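Long-range contact in putative enoyl-CoA hydratase (Streptomyces coelicolor A3, PDB 3G64), which belongs to the enoyl-CoA hydratase/isomerase (crotonase) family and probably acts on the acyl group of a coenzyme A thioester: residues A10-I23 / E44-R58. Numbering follows the deposited sequence. Where two conformers were deposited one is given.
Sequences AAPTPEWRHLRVEI and EAYADLRDLLAELSR
W16 turns one face of its indole to L52 of helix 44-58 and the other to T13 CG2, and illustrates how one indole can fasten an N-terminal arm to a helix. L52 CB sits over the ring face, 3.9 Å from the centroid of the six-membered ring, a CH-pi contact, while L52 CD1 slides under the rim near NE1 and CE2. The D48 carboxylate meets the ring edge at CE3, its plane turned 82° from the indole.

Polar groups pin the arm before and after the tryptophan. E55, extended past CG with that atom anti to the backbone N (chi1 -173°), reaches out to accept a nearly straight bond from T13 N to OE1 (2.8 Å), on the syn side but tilted out of the carboxylate plane. Its OE2 shares a water with W16 NE1 and T13 O, so the indole N-H and the carboxylate are tied through one molecule. D48 OD2 takes H18 N at 3.1 Å almost along its C-O axis, and E44 CB stands over the centre of the imidazole, 3.4 Å from its centroid.

Further along, from L19 to I23, contacts turn apolar: L19 CD2 presses on L49 CD2 at 3.5 Å, V21 CG2 meets L52 CD2, and I23 CD1 rests against L56 CD2 at 4.2 Å. Strand and helix run 26° from parallel. The strand edges the main sheet, antiparallel to 27-32, whose V30 touches L19 and L52. Strand 27-32, the helix and parallel strand 64-69, where L65 meets L53 and L56, form a beta-alpha-beta crossover of the crotonase-like fold; Y46, R50 and L53 touch helix 92-111.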
loop_
_atom_site.group_PDB
_atom_site.type_symbol
_atom_site.label_atom_id
_atom_site.label_comp_id
_atom_site.label_asym_id
_atom_site.label_seq_id
_atom_site.Cartn_x
_atom_site.Cartn_y
_atom_site.Cartn_z
ATOM N N ALA A 10 -15.500 14.100 -35.092
ATOM C CA ALA A 10 -15.613 12.672 -34.813
ATOM C C ALA A 10 -17.024 12.261 -34.330
ATOM O O ALA A 10 -17.525 12.789 -33.338
ATOM C CB ALA A 10 -14.553 12.258 -33.773
ATOM N N ALA A 11 -17.646 11.306 -35.018
ATOM C CA ALA A 11 -18.963 10.802 -34.614
ATOM C C ALA A 11 -18.859 9.531 -33.779
ATOM O O ALA A 11 -17.925 8.744 -33.959
ATOM C CB ALA A 11 -19.812 10.526 -35.843
ATOM N N PRO A 12 -19.844 9.299 -32.894
ATOM C CA PRO A 12 -19.917 8.073 -32.081
ATOM C C PRO A 12 -19.994 6.820 -32.944
ATOM O O PRO A 12 -20.620 6.845 -34.006
ATOM C CB PRO A 12 -21.236 8.233 -31.321
ATOM C CG PRO A 12 -21.517 9.704 -31.327
ATOM C CD PRO A 12 -21.008 10.171 -32.668
ATOM N N THR A 13 -19.351 5.743 -32.500
ATOM C CA THR A 13 -19.449 4.458 -33.186
ATOM C C THR A 13 -20.865 3.901 -33.112
ATOM O O THR A 13 -21.381 3.678 -32.015
ATOM C CB THR A 13 -18.483 3.465 -32.551
ATOM O OG1 THR A 13 -17.150 3.923 -32.794
ATOM C CG2 THR A 13 -18.647 2.088 -33.162
ATOM N N PRO A 14 -21.512 3.669 -34.274
ATOM C CA PRO A 14 -22.908 3.203 -34.220
ATOM C C PRO A 14 -23.055 1.834 -33.552
ATOM O O PRO A 14 -23.978 1.623 -32.773
ATOM C CB PRO A 14 -23.320 3.091 -35.695
ATOM C CG PRO A 14 -22.185 3.656 -36.493
ATOM C CD PRO A 14 -20.963 3.643 -35.638
ATOM N N GLU A 15 -22.158 0.908 -33.861
ATOM C CA GLU A 15 -22.326 -0.462 -33.403
ATOM C C GLU A 15 -21.008 -1.062 -32.946
ATOM O O GLU A 15 -20.012 -1.001 -33.665
ATOM C CB GLU A 15 -22.894 -1.308 -34.536
ATOM C CG GLU A 15 -23.219 -2.730 -34.133
ATOM C CD GLU A 15 -23.326 -3.678 -35.328
ATOM O OE1 GLU A 15 -23.087 -3.239 -36.477
ATOM O OE2 GLU A 15 -23.637 -4.870 -35.109
ATOM N N TRP A 16 -21.005 -1.640 -31.751
ATOM C CA TRP A 16 -19.805 -2.274 -31.215
ATOM C C TRP A 16 -19.924 -3.771 -31.482
ATOM O O TRP A 16 -20.814 -4.422 -30.940
ATOM C CB TRP A 16 -19.668 -1.977 -29.718
ATOM C CG TRP A 16 -19.453 -0.527 -29.456
ATOM C CD1 TRP A 16 -20.390 0.389 -29.063
ATOM C CD2 TRP A 16 -18.218 0.193 -29.596
ATOM N NE1 TRP A 16 -19.805 1.626 -28.939
ATOM C CE2 TRP A 16 -18.476 1.534 -29.262
ATOM C CE3 TRP A 16 -16.916 -0.170 -29.976
ATOM C CZ2 TRP A 16 -17.484 2.517 -29.287
ATOM C CZ3 TRP A 16 -15.941 0.803 -30.005
ATOM C CH2 TRP A 16 -16.229 2.136 -29.669
ATOM N N ARG A 17 -19.012 -4.306 -32.292
ATOM C CA ARG A 17 -19.154 -5.659 -32.822
ATOM C C ARG A 17 -18.443 -6.717 -31.984
ATOM O O ARG A 17 -18.801 -7.887 -32.029
ATOM C CB ARG A 17 -18.666 -5.704 -34.276
ATOM C CG ARG A 17 -19.445 -4.772 -35.213
ATOM C CD ARG A 17 -18.871 -4.735 -36.633
ATOM N NE ARG A 17 -18.023 -3.561 -36.862
ATOM C CZ ARG A 17 -18.374 -2.522 -37.611
ATOM N NH1 ARG A 17 -17.544 -1.491 -37.762
ATOM N NH2 ARG A 17 -19.557 -2.517 -38.213
ATOM N N HIS A 18 -17.443 -6.307 -31.208
ATOM C CA HIS A 18 -16.613 -7.267 -30.483
ATOM C C HIS A 18 -16.855 -7.369 -28.988
ATOM O O HIS A 18 -16.141 -8.071 -28.287
ATOM C CB HIS A 18 -15.145 -6.998 -30.786
ATOM C CG HIS A 18 -14.883 -6.901 -32.249
ATOM N ND1 HIS A 18 -14.860 -8.009 -33.069
ATOM C CD2 HIS A 18 -14.719 -5.828 -33.053
ATOM C CE1 HIS A 18 -14.652 -7.623 -34.315
ATOM N NE2 HIS A 18 -14.565 -6.305 -34.332
ATOM N N LEU A 19 -17.853 -6.646 -28.510
ATOM C CA LEU A 19 -18.373 -6.836 -27.164
ATOM C C LEU A 19 -19.808 -6.342 -27.207
ATOM O O LEU A 19 -20.227 -5.724 -28.196
ATOM C CB LEU A 19 -17.534 -6.091 -26.108
ATOM C CG LEU A 19 -16.910 -4.748 -26.482
ATOM C CD1 LEU A 19 -18.000 -3.710 -26.589
ATOM C CD2 LEU A 19 -15.856 -4.273 -25.487
ATOM N N ARG A 20 -20.571 -6.612 -26.159
ATOM C CA ARG A 20 -21.952 -6.134 -26.138
ATOM C C ARG A 20 -22.056 -4.926 -25.223
ATOM O O ARG A 20 -21.624 -4.969 -24.069
ATOM C CB ARG A 20 -22.928 -7.228 -25.700
ATOM C CG ARG A 20 -24.395 -6.785 -25.739
ATOM C CD ARG A 20 -25.281 -7.616 -24.806
ATOM N NE ARG A 20 -25.078 -9.036 -25.046
ATOM C CZ ARG A 20 -25.153 -9.975 -24.106
ATOM N NH1 ARG A 20 -25.420 -9.645 -22.839
ATOM N NH2 ARG A 20 -24.938 -11.247 -24.436
ATOM N N VAL A 21 -22.615 -3.844 -25.761
ATOM C CA VAL A 21 -22.718 -2.586 -25.028
ATOM C C VAL A 21 -24.184 -2.159 -24.966
ATOM O O VAL A 21 -24.816 -1.982 -25.997
ATOM C CB VAL A 21 -21.937 -1.454 -25.706
ATOM C CG1 VAL A 21 -22.009 -0.179 -24.850
ATOM C CG2 VAL A 21 -20.513 -1.857 -25.914
ATOM N N GLU A 22 -24.695 -2.000 -23.753
ATOM C CA GLU A 22 -26.071 -1.552 -23.502
ATOM C C GLU A 22 -26.003 -0.442 -22.491
ATOM O O GLU A 22 -25.306 -0.585 -21.476
ATOM C CB GLU A 22 -26.898 -2.678 -22.862
ATOM C CG GLU A 22 -26.893 -3.988 -23.649
ATOM C CD GLU A 22 -27.491 -5.170 -22.871
ATOM O OE1 GLU A 22 -26.908 -5.615 -21.846
ATOM O OE2 GLU A 22 -28.548 -5.667 -23.313
ATOM N N ILE A 23 -26.730 0.646 -22.753
ATOM C CA ILE A 23 -26.832 1.783 -21.836
ATOM C C ILE A 23 -28.293 2.037 -21.458
ATOM O O ILE A 23 -29.143 2.228 -22.325
ATOM C CB ILE A 23 -26.243 3.073 -22.444
ATOM C CG1 ILE A 23 -24.794 2.848 -22.889
ATOM C CG2 ILE A 23 -26.258 4.217 -21.434
ATOM C CD1 ILE A 23 -24.101 4.141 -23.293
ATOM N N GLU A 44 -9.391 -7.610 -31.452
ATOM C CA GLU A 44 -10.512 -6.708 -31.736
ATOM C C GLU A 44 -11.313 -6.359 -30.479
ATOM O O GLU A 44 -11.896 -5.289 -30.400
ATOM C CB GLU A 44 -11.456 -7.318 -32.786
ATOM C CG GLU A 44 -10.860 -7.395 -34.175
ATOM C CD GLU A 44 -9.915 -8.591 -34.358
ATOM O OE1 GLU A 44 -9.865 -9.501 -33.486
ATOM O OE2 GLU A 44 -9.205 -8.604 -35.391
ATOM N N ALA A 45 -11.356 -7.261 -29.503
ATOM C CA ALA A 45 -12.047 -6.953 -28.260
ATOM C C ALA A 45 -11.255 -5.915 -27.458
ATOM O O ALA A 45 -11.828 -5.007 -26.866
ATOM C CB ALA A 45 -12.270 -8.205 -27.441
ATOM N N TYR A 46 -9.936 -6.067 -27.417
ATOM C CA TYR A 46 -9.110 -5.033 -26.801
ATOM C C TYR A 46 -9.332 -3.687 -27.508
ATOM O O TYR A 46 -9.415 -2.650 -26.855
ATOM C CB TYR A 46 -7.637 -5.403 -26.890
ATOM C CG TYR A 46 -7.170 -6.381 -25.828
ATOM C CD1 TYR A 46 -7.193 -6.039 -24.471
ATOM C CD2 TYR A 46 -6.662 -7.618 -26.183
ATOM C CE1 TYR A 46 -6.735 -6.932 -23.499
ATOM C CE2 TYR A 46 -6.200 -8.501 -25.231
ATOM C CZ TYR A 46 -6.243 -8.154 -23.894
ATOM O OH TYR A 46 -5.775 -9.058 -22.976
ATOM N N ALA A 47 -9.432 -3.705 -28.840
ATOM C CA ALA A 47 -9.580 -2.448 -29.579
ATOM C C ALA A 47 -10.909 -1.793 -29.263
ATOM O O ALA A 47 -11.004 -0.565 -29.162
ATOM C CB ALA A 47 -9.409 -2.672 -31.125
ATOM N N ASP A 48 -11.949 -2.605 -29.097
ATOM C CA ASP A 48 -13.245 -2.052 -28.747
ATOM C C ASP A 48 -13.279 -1.560 -27.312
ATOM O O ASP A 48 -13.909 -0.533 -27.025
ATOM C CB ASP A 48 -14.371 -3.054 -29.006
ATOM C CG ASP A 48 -14.807 -3.076 -30.466
ATOM O OD1 ASP A 48 -14.127 -2.432 -31.312
ATOM O OD2 ASP A 48 -15.824 -3.744 -30.757
ATOM N N LEU A 49 -12.609 -2.267 -26.401
ATOM C CA LEU A 49 -12.507 -1.735 -25.033
ATOM C C LEU A 49 -11.850 -0.352 -25.051
ATOM O O LEU A 49 -12.333 0.593 -24.425
ATOM C CB LEU A 49 -11.687 -2.672 -24.137
ATOM C CG LEU A 49 -12.523 -3.923 -23.759
ATOM C CD1 LEU A 49 -11.655 -5.010 -23.146
ATOM C CD2 LEU A 49 -13.680 -3.564 -22.826
ATOM N N ARG A 50 -10.736 -0.246 -25.760
ATOM C CA ARG A 50 -9.968 1.005 -25.779
ATOM C C ARG A 50 -10.849 2.128 -26.318
ATOM O O ARG A 50 -10.980 3.199 -25.705
ATOM C CB ARG A 50 -8.729 0.835 -26.685
ATOM C CG ARG A 50 -7.951 2.144 -26.987
ATOM C CD ARG A 50 -6.940 1.974 -28.172
ATOM N NE ARG A 50 -7.665 1.625 -29.397
ATOM C CZ ARG A 50 -7.192 0.839 -30.360
ATOM N NH1 ARG A 50 -5.970 0.310 -30.259
ATOM N NH2 ARG A 50 -7.956 0.564 -31.419
ATOM N N ASP A 51 -11.452 1.874 -27.475
ATOM C CA ASP A 51 -12.171 2.908 -28.205
ATOM C C ASP A 51 -13.514 3.245 -27.576
ATOM O O ASP A 51 -13.935 4.410 -27.604
ATOM C CB ASP A 51 -12.353 2.490 -29.651
ATOM C CG ASP A 51 -11.035 2.408 -30.403
ATOM O OD1 ASP A 51 -10.065 3.103 -29.998
ATOM O OD2 ASP A 51 -10.970 1.651 -31.400
ATOM N N LEU A 52 -14.185 2.237 -27.015
ATOM C CA LEU A 52 -15.441 2.472 -26.296
ATOM C C LEU A 52 -15.183 3.331 -25.066
ATOM O O LEU A 52 -15.893 4.294 -24.840
ATOM C CB LEU A 52 -16.133 1.161 -25.885
ATOM C CG LEU A 52 -17.312 1.323 -24.926
ATOM C CD1 LEU A 52 -18.480 2.021 -25.650
ATOM C CD2 LEU A 52 -17.778 -0.014 -24.346
ATOM N N LEU A 53 -14.165 2.993 -24.271
ATOM C CA LEU A 53 -13.900 3.784 -23.075
ATOM C C LEU A 53 -13.562 5.222 -23.453
ATOM O O LEU A 53 -14.011 6.162 -22.790
ATOM C CB LEU A 53 -12.789 3.186 -22.219
ATOM C CG LEU A 53 -13.194 1.874 -21.528
ATOM C CD1 LEU A 53 -11.993 1.223 -20.875
ATOM C CD2 LEU A 53 -14.329 2.087 -20.515
ATOM N N ALA A 54 -12.795 5.406 -24.525
ATOM C CA ALA A 54 -12.427 6.760 -24.947
ATOM C C ALA A 54 -13.691 7.525 -25.350
ATOM O O ALA A 54 -13.887 8.689 -25.002
ATOM C CB ALA A 54 -11.416 6.714 -26.116
ATOM N N GLU A 55 -14.567 6.855 -26.072
ATOM C CA GLU A 55 -15.816 7.479 -26.489
ATOM C C GLU A 55 -16.749 7.833 -25.306
ATOM O O GLU A 55 -17.253 8.970 -25.220
ATOM C CB GLU A 55 -16.538 6.603 -27.513
ATOM C CG GLU A 55 -17.750 7.314 -28.082
ATOM C CD GLU A 55 -18.627 6.406 -28.921
ATOM O OE1 GLU A 55 -18.123 5.905 -29.959
ATOM O OE2 GLU A 55 -19.815 6.212 -28.533
ATOM N N LEU A 56 -16.975 6.884 -24.393
ATOM C CA LEU A 56 -17.781 7.183 -23.203
ATOM C C LEU A 56 -17.143 8.292 -22.351
ATOM O O LEU A 56 -17.834 9.064 -21.702
ATOM C CB LEU A 56 -17.969 5.939 -22.339
ATOM C CG LEU A 56 -18.661 4.766 -23.016
ATOM C CD1 LEU A 56 -18.802 3.552 -22.110
ATOM C CD2 LEU A 56 -20.027 5.213 -23.552
ATOM N N SER A 57 -15.819 8.341 -22.328
ATOM C CA SER A 57 -15.124 9.303 -21.492
ATOM C C SER A 57 -15.276 10.710 -22.051
ATOM O O SER A 57 -15.591 11.634 -21.314
ATOM C CB SER A 57 -13.635 8.968 -21.372
ATOM O OG SER A 57 -13.449 7.807 -20.570
ATOM N N ARG A 58 -15.075 10.862 -23.354
ATOM C CA ARG A 58 -15.112 12.184 -23.954
ATOM C C ARG A 58 -16.521 12.765 -23.962
ATOM O O ARG A 58 -16.688 13.977 -23.908
ATOM C CB ARG A 58 -14.478 12.184 -25.358
ATOM C CG ARG A 58 -15.416 11.785 -26.482
ATOM C CD ARG A 58 -14.618 11.559 -27.767
ATOM N NE ARG A 58 -15.484 11.174 -28.880
ATOM C CZ ARG A 58 -15.173 10.231 -29.765
ATOM N NH1 ARG A 58 -14.023 9.563 -29.661
ATOM N NH2 ARG A 58 -16.024 9.930 -30.741
HETATM O O HOH W 1 -15.456 7.993 -33.107
HETATM O O HOH W 2 -21.152 4.234 -29.330
#